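Putative citrate lyase, alfa subunit (Streptococcus mutans, PDB 2HJ0) is a putative alpha subunit of citrate lyase, an alpha/beta protein of the CitF family built round two mixed beta-sheets. Local coordinates at residues A[46-58]-A[221-233]. Numbering follows the deposited sequence.
Sequences DKLLSSIHEAIEK and PQTDVDYIVVVDA
Leu48 pairs with Ile228 in parallel register and so adds the short, weakly bonded strand 48-49 to strand 227-230, an example of how a large mixed sheet ends, within this chain, in a brief edge strand. Two backbone bonds make the join: Ile228 N gives to Lys47 O at 2.8 Å, and Leu49 N to Ile228 O at 2.7 Å, the latter nearly straight at 164°. On its other side strand 227-230 is bonded to strand 202-207.

The close packing lies on the face carrying Leu49 and Val229. Leu49 lies obliquely against the Tyr227 side chain, CD1 standing 3.5 Å from Tyr227 CD1 and CD2 lying near CG and CB, while Lys47 O meets the edge of that ring in its plane. Lys58 crosses the phenol at about a right angle, its CE 3.4 Å from Tyr227 OH. With Val229 CG2 anti to the backbone N, that methyl reaches the start of helix 52-58 and lies 3.5 Å from Ser51 C. Ile52 CD1 then bridges Val229 and Val231, 3.6 Å from Val231 CG1, as its side chain also packs on helix 79-89.

Between side chains the contact is looser on the face of Leu48 and Ile228, where Leu48 CD2 is 4.2 Å from Val230 CG2 and Leu210 packs against both, and along the exposed turn at Ser50. There Ser50 N and OG grip Glu54 OE2 from opposite faces of the carboxylate plane, a bracing internal to 46-58.

The chain of Lys47, bent at chi3 (75°), carries NZ to Val225 O in a weak bond of 2.9 Å; NZ also bonds Tyr175 O and, across the dimer interface, Lys360 O of the second subunit. An ammonium gathered among backbone carbonyls is probably kept charged, and its bond to the second subunit links this sheet edge to the interface.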
ATOM      1  N   ASP A  46     -17.774  13.261   8.585  1.00 25.08           N
ATOM      2  CA  ASP A  46     -17.377  12.430   9.711  1.00 24.93           C
ATOM      3  C   ASP A  46     -17.450  10.979   9.250  1.00 23.76           C
ATOM      4  O   ASP A  46     -18.499  10.536   8.797  1.00 24.21           O
ATOM      5  CB  ASP A  46     -18.322  12.645  10.887  1.00 26.95           C
ATOM      6  CG  ASP A  46     -17.679  12.300  12.215  1.00 29.86           C
ATOM      7  OD1 ASP A  46     -17.133  11.174  12.351  1.00 31.44           O
ATOM      8  OD2 ASP A  46     -17.723  13.160  13.122  1.00 31.87           O
ATOM      9  N   LYS A  47     -16.351  10.238   9.352  1.00 22.36           N
ATOM     10  CA  LYS A  47     -16.360   8.843   8.914  1.00 19.84           C
ATOM     11  C   LYS A  47     -16.723   7.859  10.034  1.00 18.14           C
ATOM     12  O   LYS A  47     -16.950   6.682   9.768  1.00 17.93           O
ATOM     13  CB  LYS A  47     -15.001   8.481   8.285  1.00 19.69           C
ATOM     14  CG  LYS A  47     -14.638   9.343   7.059  1.00 18.93           C
ATOM     15  CD  LYS A  47     -13.172   9.197   6.611  1.00 17.71           C
ATOM     16  CE  LYS A  47     -12.903   7.886   5.887  1.00 17.07           C
ATOM     17  NZ  LYS A  47     -11.466   7.720   5.519  1.00 14.44           N
ATOM     18  N   LEU A  48     -16.802   8.343  11.272  1.00 16.45           N
ATOM     19  CA  LEU A  48     -17.147   7.485  12.405  1.00 16.29           C
ATOM     20  C   LEU A  48     -18.666   7.355  12.498  1.00 17.66           C
ATOM     21  O   LEU A  48     -19.388   8.338  12.343  1.00 17.74           O
ATOM     22  CB  LEU A  48     -16.599   8.071  13.716  1.00 14.24           C
ATOM     23  CG  LEU A  48     -15.916   7.138  14.743  1.00 13.56           C
ATOM     24  CD1 LEU A  48     -15.653   7.917  16.033  1.00 12.36           C
ATOM     25  CD2 LEU A  48     -16.765   5.920  15.048  1.00 12.11           C
ATOM     26  N   LEU A  49     -19.145   6.136  12.738  1.00 18.74           N
ATOM     27  CA  LEU A  49     -20.575   5.856  12.857  1.00 19.90           C
ATOM     28  C   LEU A  49     -20.908   5.313  14.248  1.00 20.99           C
ATOM     29  O   LEU A  49     -20.013   4.955  15.014  1.00 21.39           O
ATOM     30  CB  LEU A  49     -20.989   4.847  11.791  1.00 20.21           C
ATOM     31  CG  LEU A  49     -21.509   5.397  10.457  1.00 19.72           C
ATOM     32  CD1 LEU A  49     -20.727   6.627  10.037  1.00 18.70           C
ATOM     33  CD2 LEU A  49     -21.424   4.299   9.396  1.00 18.10           C
ATOM     34  N   SER A  50     -22.193   5.227  14.572  1.00 21.06           N
ATOM     35  CA  SER A  50     -22.587   4.752  15.894  1.00 22.00           C
ATOM     36  C   SER A  50     -22.722   3.245  16.034  1.00 22.50           C
ATOM     37  O   SER A  50     -22.386   2.684  17.077  1.00 23.30           O
ATOM     38  CB  SER A  50     -23.911   5.378  16.304  1.00 22.22           C
ATOM     39  OG  SER A  50     -24.929   4.923  15.445  1.00 24.01           O
ATOM     40  N   SER A  51     -23.204   2.583  14.989  1.00 21.52           N
ATOM     41  CA  SER A  51     -23.412   1.147  15.069  1.00 20.60           C
ATOM     42  C   SER A  51     -23.226   0.434  13.745  1.00 20.62           C
ATOM     43  O   SER A  51     -23.077   1.067  12.706  1.00 20.98           O
ATOM     44  CB  SER A  51     -24.832   0.888  15.545  1.00 21.39           C
ATOM     45  OG  SER A  51     -25.755   1.386  14.581  1.00 18.36           O
ATOM     46  N   ILE A  52     -23.264  -0.895  13.780  1.00 19.83           N
ATOM     47  CA  ILE A  52     -23.134  -1.660  12.551  1.00 18.80           C
ATOM     48  C   ILE A  52     -24.346  -1.335  11.696  1.00 19.04           C
ATOM     49  O   ILE A  52     -24.245  -1.285  10.476  1.00 19.37           O
ATOM     50  CB  ILE A  52     -23.088  -3.184  12.819  1.00 18.69           C
ATOM     51  CG1 ILE A  52     -21.633  -3.657  12.872  1.00 18.43           C
ATOM     52  CG2 ILE A  52     -23.830  -3.943  11.741  1.00 16.19           C
ATOM     53  CD1 ILE A  52     -20.908  -3.241  14.098  1.00 19.93           C
ATOM     54  N   HIS A  53     -25.489  -1.101  12.340  1.00 19.43           N
ATOM     55  CA  HIS A  53     -26.724  -0.783  11.621  1.00 19.63           C
ATOM     56  C   HIS A  53     -26.522   0.409  10.681  1.00 19.88           C
ATOM     57  O   HIS A  53     -26.711   0.280   9.471  1.00 19.78           O
ATOM     58  CB  HIS A  53     -27.870  -0.480  12.607  1.00 19.53           C
ATOM     59  CG  HIS A  53     -29.217  -0.373  11.953  1.00 19.86           C
ATOM     60  ND1 HIS A  53     -30.121  -1.415  11.936  1.00 20.53           N
ATOM     61  CD2 HIS A  53     -29.784   0.624  11.230  1.00 19.08           C
ATOM     62  CE1 HIS A  53     -31.180  -1.065  11.227  1.00 19.85           C
ATOM     63  NE2 HIS A  53     -31.000   0.166  10.787  1.00 18.37           N
ATOM     64  N   GLU A  54     -26.140   1.561  11.239  1.00 19.06           N
ATOM     65  CA  GLU A  54     -25.918   2.771  10.445  1.00 18.61           C
ATOM     66  C   GLU A  54     -24.855   2.539   9.372  1.00 18.26           C
ATOM     67  O   GLU A  54     -24.876   3.154   8.305  1.00 16.47           O
ATOM     68  CB  GLU A  54     -25.487   3.929  11.345  1.00 19.99           C
ATOM     69  CG  GLU A  54     -25.423   5.277  10.649  1.00 23.02           C
ATOM     70  CD  GLU A  54     -24.883   6.383  11.552  1.00 26.42           C
ATOM     71  OE1 GLU A  54     -24.880   7.556  11.119  1.00 28.01           O
ATOM     72  OE2 GLU A  54     -24.455   6.090  12.694  1.00 27.56           O
ATOM     73  N   ALA A  55     -23.919   1.648   9.655  1.00 18.12           N
ATOM     74  CA  ALA A  55     -22.887   1.360   8.689  1.00 19.30           C
ATOM     75  C   ALA A  55     -23.540   0.736   7.469  1.00 19.72           C
ATOM     76  O   ALA A  55     -23.291   1.157   6.344  1.00 20.50           O
ATOM     77  CB  ALA A  55     -21.860   0.400   9.284  1.00 21.82           C
ATOM     78  N   ILE A  56     -24.378  -0.275   7.696  1.00 20.19           N
ATOM     79  CA  ILE A  56     -25.063  -0.977   6.606  1.00 20.37           C
ATOM     80  C   ILE A  56     -25.928   0.013   5.848  1.00 20.85           C
ATOM     81  O   ILE A  56     -26.040  -0.025   4.621  1.00 20.18           O
ATOM     82  CB  ILE A  56     -25.954  -2.117   7.153  1.00 18.80           C
ATOM     83  CG1 ILE A  56     -25.100  -3.075   7.989  1.00 19.22           C
ATOM     84  CG2 ILE A  56     -26.605  -2.866   6.004  1.00 18.28           C
ATOM     85  CD1 ILE A  56     -25.872  -4.123   8.744  1.00 19.33           C
ATOM     86  N   GLU A  57     -26.515   0.921   6.610  1.00 22.64           N
ATOM     87  CA  GLU A  57     -27.390   1.934   6.070  1.00 25.37           C
ATOM     88  C   GLU A  57     -26.626   2.918   5.192  1.00 25.21           C
ATOM     89  O   GLU A  57     -26.809   2.961   3.973  1.00 26.00           O
ATOM     90  CB  GLU A  57     -28.062   2.671   7.220  1.00 27.75           C
ATOM     91  CG  GLU A  57     -29.208   3.560   6.812  1.00 33.65           C
ATOM     92  CD  GLU A  57     -29.563   4.546   7.903  1.00 37.27           C
ATOM     93  OE1 GLU A  57     -28.861   5.586   8.029  1.00 39.58           O
ATOM     94  OE2 GLU A  57     -30.530   4.265   8.648  1.00 38.79           O
ATOM     95  N   LYS A  58     -25.753   3.703   5.803  1.00 24.76           N
ATOM     96  CA  LYS A  58     -25.001   4.683   5.040  1.00 24.88           C
ATOM     97  C   LYS A  58     -24.124   4.084   3.953  1.00 23.57           C
ATOM     98  O   LYS A  58     -23.523   4.814   3.167  1.00 23.74           O
ATOM     99  CB  LYS A  58     -24.150   5.550   5.974  1.00 26.11           C
ATOM    100  CG  LYS A  58     -24.983   6.501   6.836  1.00 28.96           C
ATOM    101  CD  LYS A  58     -24.147   7.623   7.448  1.00 32.05           C
ATOM    102  CE  LYS A  58     -23.421   8.445   6.356  1.00 34.26           C
ATOM    103  NZ  LYS A  58     -22.535   9.539   6.885  1.00 35.04           N
ATOM    104  N   PRO A 221      -4.745   2.078   5.479  1.00  7.91           N
ATOM    105  CA  PRO A 221      -4.768   3.544   5.467  1.00  8.01           C
ATOM    106  C   PRO A 221      -6.169   4.144   5.407  1.00  9.60           C
ATOM    107  O   PRO A 221      -7.121   3.514   4.925  1.00 10.76           O
ATOM    108  CB  PRO A 221      -3.946   3.876   4.232  1.00  6.68           C
ATOM    109  CG  PRO A 221      -4.387   2.803   3.280  1.00  6.54           C
ATOM    110  CD  PRO A 221      -4.399   1.553   4.138  1.00  7.53           C
ATOM    111  N   GLN A 222      -6.281   5.375   5.896  1.00  9.30           N
ATOM    112  CA  GLN A 222      -7.551   6.092   5.911  1.00 10.10           C
ATOM    113  C   GLN A 222      -8.092   6.225   4.481  1.00  9.93           C
ATOM    114  O   GLN A 222      -9.307   6.313   4.278  1.00  9.09           O
ATOM    115  CB  GLN A 222      -7.355   7.484   6.541  1.00 10.48           C
ATOM    116  CG  GLN A 222      -6.269   8.322   5.834  1.00 10.42           C
ATOM    117  CD  GLN A 222      -5.811   9.541   6.613  1.00  9.11           C
ATOM    118  OE1 GLN A 222      -5.307   9.412   7.718  1.00  9.78           O
ATOM    119  NE2 GLN A 222      -5.969  10.727   6.029  1.00  8.03           N
ATOM    120  N   THR A 223      -7.187   6.210   3.501  1.00  8.87           N
ATOM    121  CA  THR A 223      -7.568   6.342   2.100  1.00  9.08           C
ATOM    122  C   THR A 223      -8.288   5.135   1.526  1.00  9.66           C
ATOM    123  O   THR A 223      -8.772   5.180   0.392  1.00 10.48           O
ATOM    124  CB  THR A 223      -6.353   6.630   1.210  1.00  9.94           C
ATOM    125  OG1 THR A 223      -5.301   5.717   1.536  1.00  9.79           O
ATOM    126  CG2 THR A 223      -5.881   8.057   1.396  1.00  9.10           C
ATOM    127  N   ASP A 224      -8.365   4.055   2.295  1.00  9.63           N
ATOM    128  CA  ASP A 224      -9.069   2.861   1.835  1.00  9.76           C
ATOM    129  C   ASP A 224     -10.329   2.627   2.654  1.00 10.36           C
ATOM    130  O   ASP A 224     -11.096   1.723   2.352  1.00 11.53           O
ATOM    131  CB  ASP A 224      -8.184   1.619   1.965  1.00  8.73           C
ATOM    132  CG  ASP A 224      -7.076   1.571   0.931  1.00 10.39           C
ATOM    133  OD1 ASP A 224      -7.118   2.374  -0.035  1.00 11.66           O
ATOM    134  OD2 ASP A 224      -6.161   0.713   1.075  1.00  9.43           O
ATOM    135  N   VAL A 225     -10.550   3.449   3.673  1.00  9.76           N
ATOM    136  CA  VAL A 225     -11.689   3.252   4.554  1.00  9.17           C
ATOM    137  C   VAL A 225     -12.802   4.275   4.368  1.00  9.42           C
ATOM    138  O   VAL A 225     -12.539   5.445   4.139  1.00 10.72           O
ATOM    139  CB  VAL A 225     -11.196   3.262   6.020  1.00  7.97           C
ATOM    140  CG1 VAL A 225     -12.334   2.999   6.972  1.00  7.91           C
ATOM    141  CG2 VAL A 225     -10.089   2.218   6.184  1.00  5.08           C
ATOM    142  N   ASP A 226     -14.053   3.839   4.459  1.00  9.05           N
ATOM    143  CA  ASP A 226     -15.154   4.767   4.299  1.00  9.82           C
ATOM    144  C   ASP A 226     -15.798   5.098   5.629  1.00  9.32           C
ATOM    145  O   ASP A 226     -16.095   6.257   5.915  1.00  9.27           O
ATOM    146  CB  ASP A 226     -16.204   4.196   3.330  1.00 11.29           C
ATOM    147  CG  ASP A 226     -15.671   4.058   1.913  1.00 13.08           C
ATOM    148  OD1 ASP A 226     -15.583   5.081   1.195  1.00 13.98           O
ATOM    149  OD2 ASP A 226     -15.319   2.923   1.525  1.00 13.92           O
ATOM    150  N   TYR A 227     -15.996   4.079   6.454  1.00  9.17           N
ATOM    151  CA  TYR A 227     -16.644   4.279   7.743  1.00  9.96           C
ATOM    152  C   TYR A 227     -15.988   3.474   8.855  1.00  9.68           C
ATOM    153  O   TYR A 227     -15.411   2.405   8.619  1.00  9.53           O
ATOM    154  CB  TYR A 227     -18.122   3.889   7.636  1.00  9.06           C
ATOM    155  CG  TYR A 227     -18.920   4.751   6.686  1.00  9.75           C
ATOM    156  CD1 TYR A 227     -19.157   6.090   6.972  1.00 11.36           C
ATOM    157  CD2 TYR A 227     -19.460   4.228   5.511  1.00 11.67           C
ATOM    158  CE1 TYR A 227     -19.918   6.895   6.113  1.00 12.06           C
ATOM    159  CE2 TYR A 227     -20.228   5.030   4.638  1.00 12.87           C
ATOM    160  CZ  TYR A 227     -20.451   6.364   4.957  1.00 12.49           C
ATOM    161  OH  TYR A 227     -21.212   7.167   4.144  1.00 13.51           O
ATOM    162  N   ILE A 228     -16.070   4.008  10.067  1.00  8.72           N
ATOM    163  CA  ILE A 228     -15.512   3.341  11.222  1.00  8.76           C
ATOM    164  C   ILE A 228     -16.596   3.216  12.271  1.00 10.34           C
ATOM    165  O   ILE A 228     -17.300   4.178  12.566  1.00 10.84           O
ATOM    166  CB  ILE A 228     -14.345   4.113  11.839  1.00  8.08           C
ATOM    167  CG1 ILE A 228     -13.215   4.267  10.824  1.00  8.57           C
ATOM    168  CG2 ILE A 228     -13.842   3.374  13.054  1.00  7.31           C
ATOM    169  CD1 ILE A 228     -13.424   5.377   9.824  1.00  9.03           C
ATOM    170  N   VAL A 229     -16.749   2.018  12.814  1.00 10.35           N
ATOM    171  CA  VAL A 229     -17.744   1.795  13.836  1.00 11.58           C
ATOM    172  C   VAL A 229     -17.070   1.152  15.026  1.00 12.13           C
ATOM    173  O   VAL A 229     -16.297   0.205  14.883  1.00 14.75           O
ATOM    174  CB  VAL A 229     -18.875   0.886  13.330  1.00 12.14           C
ATOM    175  CG1 VAL A 229     -18.285  -0.354  12.711  1.00 14.93           C
ATOM    176  CG2 VAL A 229     -19.798   0.511  14.478  1.00 11.58           C
ATOM    177  N   VAL A 230     -17.361   1.676  16.205  1.00 12.49           N
ATOM    178  CA  VAL A 230     -16.787   1.150  17.427  1.00 13.23           C
ATOM    179  C   VAL A 230     -17.775   0.240  18.141  1.00 13.56           C
ATOM    180  O   VAL A 230     -18.944   0.572  18.248  1.00 12.93           O
ATOM    181  CB  VAL A 230     -16.417   2.297  18.370  1.00 12.64           C
ATOM    182  CG1 VAL A 230     -15.995   1.734  19.709  1.00 13.19           C
ATOM    183  CG2 VAL A 230     -15.292   3.129  17.766  1.00 11.14           C
ATOM    184  N   VAL A 231     -17.305  -0.904  18.625  1.00 16.15           N
ATOM    185  CA  VAL A 231     -18.173  -1.833  19.353  1.00 18.15           C
ATOM    186  C   VAL A 231     -17.487  -2.295  20.639  1.00 19.85           C
ATOM    187  O   VAL A 231     -16.288  -2.083  20.818  1.00 20.44           O
ATOM    188  CB  VAL A 231     -18.523  -3.074  18.506  1.00 17.06           C
ATOM    189  CG1 VAL A 231     -19.419  -2.667  17.354  1.00 16.56           C
ATOM    190  CG2 VAL A 231     -17.247  -3.736  17.991  1.00 15.87           C
ATOM    191  N   ASP A 232     -18.242  -2.934  21.529  1.00 21.58           N
ATOM    192  CA  ASP A 232     -17.678  -3.401  22.791  1.00 23.05           C
ATOM    193  C   ASP A 232     -16.580  -4.449  22.599  1.00 21.98           C
ATOM    194  O   ASP A 232     -15.579  -4.433  23.319  1.00 21.99           O
ATOM    195  CB  ASP A 232     -18.786  -3.956  23.702  1.00 26.38           C
ATOM    196  CG  ASP A 232     -18.276  -4.300  25.104  1.00 32.10           C
ATOM    197  OD1 ASP A 232     -17.763  -3.382  25.801  1.00 35.34           O
ATOM    198  OD2 ASP A 232     -18.387  -5.487  25.508  1.00 32.68           O
ATOM    199  N   ALA A 233     -16.758  -5.343  21.626  1.00 21.31           N
ATOM    200  CA  ALA A 233     -15.772  -6.395  21.350  1.00 21.47           C
ATOM    201  C   ALA A 233     -15.885  -6.953  19.946  1.00 20.95           C
ATOM    202  O   ALA A 233     -16.969  -7.323  19.513  1.00 21.36           O
ATOM    203  CB  ALA A 233     -15.920  -7.535  22.348  1.00 20.64           C
TER